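Local coordinates for chorismate synthase (Campylobacter jejuni, PDB 1SQ1) that catalyses the last step of chorismate biosynthesis, the anti-1,4-elimination of phosphate from 5-enolpyruvylshikimate-3-phosphate, using reduced FMN as cofactor, at the interface of chains A and B. Coordinates in Å, arbitrary orientation; residue numbers count along the deposited sequence, not the author numbering. Chains: chain A/B, Chorismate synthase.

The interface of chains A and B. Residues chain A 1-4, 10, 131, 232, 335; chain B 223.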
HETATM    1  N   MSE A   1      -0.804  -0.962  12.423  1.00 88.66           N
HETATM    2  CA  MSE A   1      -0.913   0.138  11.424  1.00 90.16           C
HETATM    3  C   MSE A   1      -1.813   1.183  11.995  1.00 86.45           C
HETATM    4  O   MSE A   1      -2.895   0.878  12.480  1.00 87.52           O
HETATM    5  CB  MSE A   1      -1.537  -0.333  10.114  1.00 97.25           C
HETATM    6  CG  MSE A   1      -0.689  -1.289   9.333  1.00108.92           C
HETATM    7 SE   MSE A   1      -0.448  -2.937  10.312  1.00126.05          SE
HETATM    8  CE  MSE A   1       1.402  -2.647  10.917  1.00122.44           C
ATOM      9  N   ASN A   2      -1.375   2.424  11.940  1.00 82.16           N
ATOM     10  CA  ASN A   2      -2.195   3.488  12.453  1.00 77.74           C
ATOM     11  C   ASN A   2      -2.595   4.405  11.327  1.00 74.88           C
ATOM     12  O   ASN A   2      -3.021   5.529  11.562  1.00 75.55           O
ATOM     13  CB  ASN A   2      -1.448   4.263  13.521  1.00 76.90           C
ATOM     14  CG  ASN A   2      -1.479   3.570  14.854  1.00 76.55           C
ATOM     15  OD1 ASN A   2      -1.198   4.180  15.880  1.00 78.91           O
ATOM     16  ND2 ASN A   2      -1.821   2.285  14.853  1.00 73.91           N
ATOM     17  N   THR A   3      -2.449   3.920  10.101  1.00 70.91           N
ATOM     18  CA  THR A   3      -2.805   4.708   8.934  1.00 66.96           C
ATOM     19  C   THR A   3      -3.990   4.062   8.237  1.00 64.60           C
ATOM     20  O   THR A   3      -4.121   2.840   8.228  1.00 64.36           O
ATOM     21  CB  THR A   3      -1.637   4.820   7.953  1.00 65.97           C
ATOM     22  OG1 THR A   3      -0.529   5.459   8.601  1.00 63.34           O
ATOM     23  CG2 THR A   3      -2.052   5.636   6.745  1.00 64.66           C
ATOM     24  N   PHE A   4      -4.844   4.886   7.642  1.00 60.81           N
ATOM     25  CA  PHE A   4      -6.032   4.385   6.983  1.00 58.84           C
ATOM     26  C   PHE A   4      -6.370   5.104   5.676  1.00 58.74           C
ATOM     27  O   PHE A   4      -6.232   6.322   5.568  1.00 59.11           O
ATOM     28  CB  PHE A   4      -7.195   4.485   7.970  1.00 58.52           C
ATOM     29  CG  PHE A   4      -8.529   4.103   7.398  1.00 57.49           C
ATOM     30  CD1 PHE A   4      -9.516   5.061   7.226  1.00 57.52           C
ATOM     31  CD2 PHE A   4      -8.813   2.780   7.077  1.00 57.58           C
ATOM     32  CE1 PHE A   4     -10.770   4.712   6.742  1.00 59.83           C
ATOM     33  CE2 PHE A   4     -10.068   2.417   6.593  1.00 59.39           C
ATOM     34  CZ  PHE A   4     -11.050   3.384   6.427  1.00 60.25           C
ATOM     35  N   PHE A  10      -5.415   8.406   6.687  1.00 52.16           N
ATOM     36  CA  PHE A  10      -5.612   8.959   8.022  1.00 52.88           C
ATOM     37  C   PHE A  10      -4.698   8.237   8.994  1.00 54.28           C
ATOM     38  O   PHE A  10      -4.650   7.013   8.995  1.00 56.00           O
ATOM     39  CB  PHE A  10      -7.066   8.777   8.451  1.00 54.55           C
ATOM     40  CG  PHE A  10      -7.296   8.958   9.924  1.00 57.87           C
ATOM     41  CD1 PHE A  10      -7.513   7.849  10.751  1.00 59.13           C
ATOM     42  CD2 PHE A  10      -7.318  10.227  10.491  1.00 56.92           C
ATOM     43  CE1 PHE A  10      -7.755   8.000  12.122  1.00 57.04           C
ATOM     44  CE2 PHE A  10      -7.558  10.390  11.859  1.00 56.92           C
ATOM     45  CZ  PHE A  10      -7.777   9.273  12.674  1.00 57.46           C
ATOM     46  N   ARG A 131     -10.088   9.760  15.439  1.00 56.87           N
ATOM     47  CA  ARG A 131     -10.963   9.362  14.344  1.00 54.64           C
ATOM     48  C   ARG A 131     -11.957  10.468  14.030  1.00 54.99           C
ATOM     49  O   ARG A 131     -12.261  10.727  12.869  1.00 54.06           O
ATOM     50  CB  ARG A 131     -11.707   8.079  14.708  1.00 53.67           C
ATOM     51  CG  ARG A 131     -10.847   7.072  15.474  1.00 54.43           C
ATOM     52  CD  ARG A 131     -11.626   5.830  15.899  1.00 52.70           C
ATOM     53  NE  ARG A 131     -11.920   4.936  14.787  1.00 53.55           N
ATOM     54  CZ  ARG A 131     -11.415   3.716  14.652  1.00 55.22           C
ATOM     55  NH1 ARG A 131     -11.744   2.974  13.601  1.00 58.24           N
ATOM     56  NH2 ARG A 131     -10.589   3.232  15.569  1.00 56.14           N
ATOM     57  N   HIS A 232     -15.314  -2.217   6.612  1.00 45.04           N
ATOM     58  CA  HIS A 232     -14.004  -2.274   7.238  1.00 44.83           C
ATOM     59  C   HIS A 232     -13.847  -1.144   8.256  1.00 44.42           C
ATOM     60  O   HIS A 232     -13.415  -1.375   9.391  1.00 45.29           O
ATOM     61  CB  HIS A 232     -12.948  -2.185   6.136  1.00 44.50           C
ATOM     62  CG  HIS A 232     -11.531  -2.277   6.604  1.00 45.12           C
ATOM     63  ND1 HIS A 232     -10.992  -1.389   7.514  1.00 47.71           N
ATOM     64  CD2 HIS A 232     -10.504  -3.053   6.189  1.00 44.78           C
ATOM     65  CE1 HIS A 232      -9.690  -1.611   7.625  1.00 45.35           C
ATOM     66  NE2 HIS A 232      -9.374  -2.613   6.829  1.00 46.14           N
HETATM   67  N   MSE A 335     -15.806   7.966  10.428  1.00 56.41           N
HETATM   68  CA  MSE A 335     -15.293   6.892   9.591  1.00 57.52           C
HETATM   69  C   MSE A 335     -15.932   6.857   8.207  1.00 57.62           C
HETATM   70  O   MSE A 335     -15.232   6.695   7.201  1.00 58.23           O
HETATM   71  CB  MSE A 335     -15.481   5.524  10.265  1.00 59.46           C
HETATM   72  CG  MSE A 335     -14.672   5.309  11.529  1.00 62.04           C
HETATM   73 SE   MSE A 335     -12.797   5.782  11.370  1.00 74.18          SE
HETATM   74  CE  MSE A 335     -12.193   4.450  10.090  1.00 65.35           C
TER
ATOM     75  N   TYR B 223      -6.031  -0.157  12.361  1.00 59.85           N
ATOM     76  CA  TYR B 223      -6.696  -0.103  11.061  1.00 59.27           C
ATOM     77  C   TYR B 223      -6.482  -1.280  10.113  1.00 59.87           C
ATOM     78  O   TYR B 223      -6.439  -1.113   8.891  1.00 60.53           O
ATOM     79  CB  TYR B 223      -6.366   1.221  10.365  1.00 55.37           C
ATOM     80  CG  TYR B 223      -6.834   2.383  11.207  1.00 54.10           C
ATOM     81  CD1 TYR B 223      -8.187   2.528  11.535  1.00 53.81           C
ATOM     82  CD2 TYR B 223      -5.923   3.251  11.792  1.00 52.51           C
ATOM     83  CE1 TYR B 223      -8.611   3.499  12.439  1.00 55.36           C
ATOM     84  CE2 TYR B 223      -6.335   4.217  12.690  1.00 55.25           C
ATOM     85  CZ  TYR B 223      -7.677   4.336  13.015  1.00 55.81           C
ATOM     86  OH  TYR B 223      -8.061   5.285  13.935  1.00 60.05           O
TER
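A loop residue of chain B, B:Tyr223, inserts into a pocket of chain A built from the N-terminal segment with strand 3-4, strand 9-13 and helices 128-143, 226-235 and 325-346. B:Tyr223 has 147 Å² of its own surface buried by chain A, out of 227 Å² summed over both sides. Its CG lies beside the backbone N (chi1 -60°), which sends the ring inward between the N-terminal loop at A:Asn2, on the CD2 edge, and A:Arg131, near the CE1 edge. Along one edge, in the ring plane, runs the backbone of A:Asn2, whose C is 3.6 Å from B:Tyr223 CD2. A:Phe4 CB lies over one face of the tyrosine ring, at its CG rim, 3.9 Å from B:Tyr223 CG. At the far end, A:Phe10 turns an edge to the tyrosine, with CE1 3.8 Å from the phenol carbon CZ. The guanidinium of A:Arg131 reaches the ring through a chain bent at chi3 (73°). B:Tyr223 CE1 sits over one guanidinium face, offset toward its rim and 3.6 Å from A:Arg131 CZ; planes 58° apart exclude parallel stacking. At the backbone, the A:His232 ring edge points CE1 at B:Tyr223 O, 3.5 Å away. Polar pairing is slight: B:Tyr223 N makes a weak hydrogen bond to O of the poorly ordered A:Met1 (3.3 Å). The contact therefore appears to rest mainly on packing around the tyrosine, and with its two-fold twin it probably contributes to subunit association in the homotetramer.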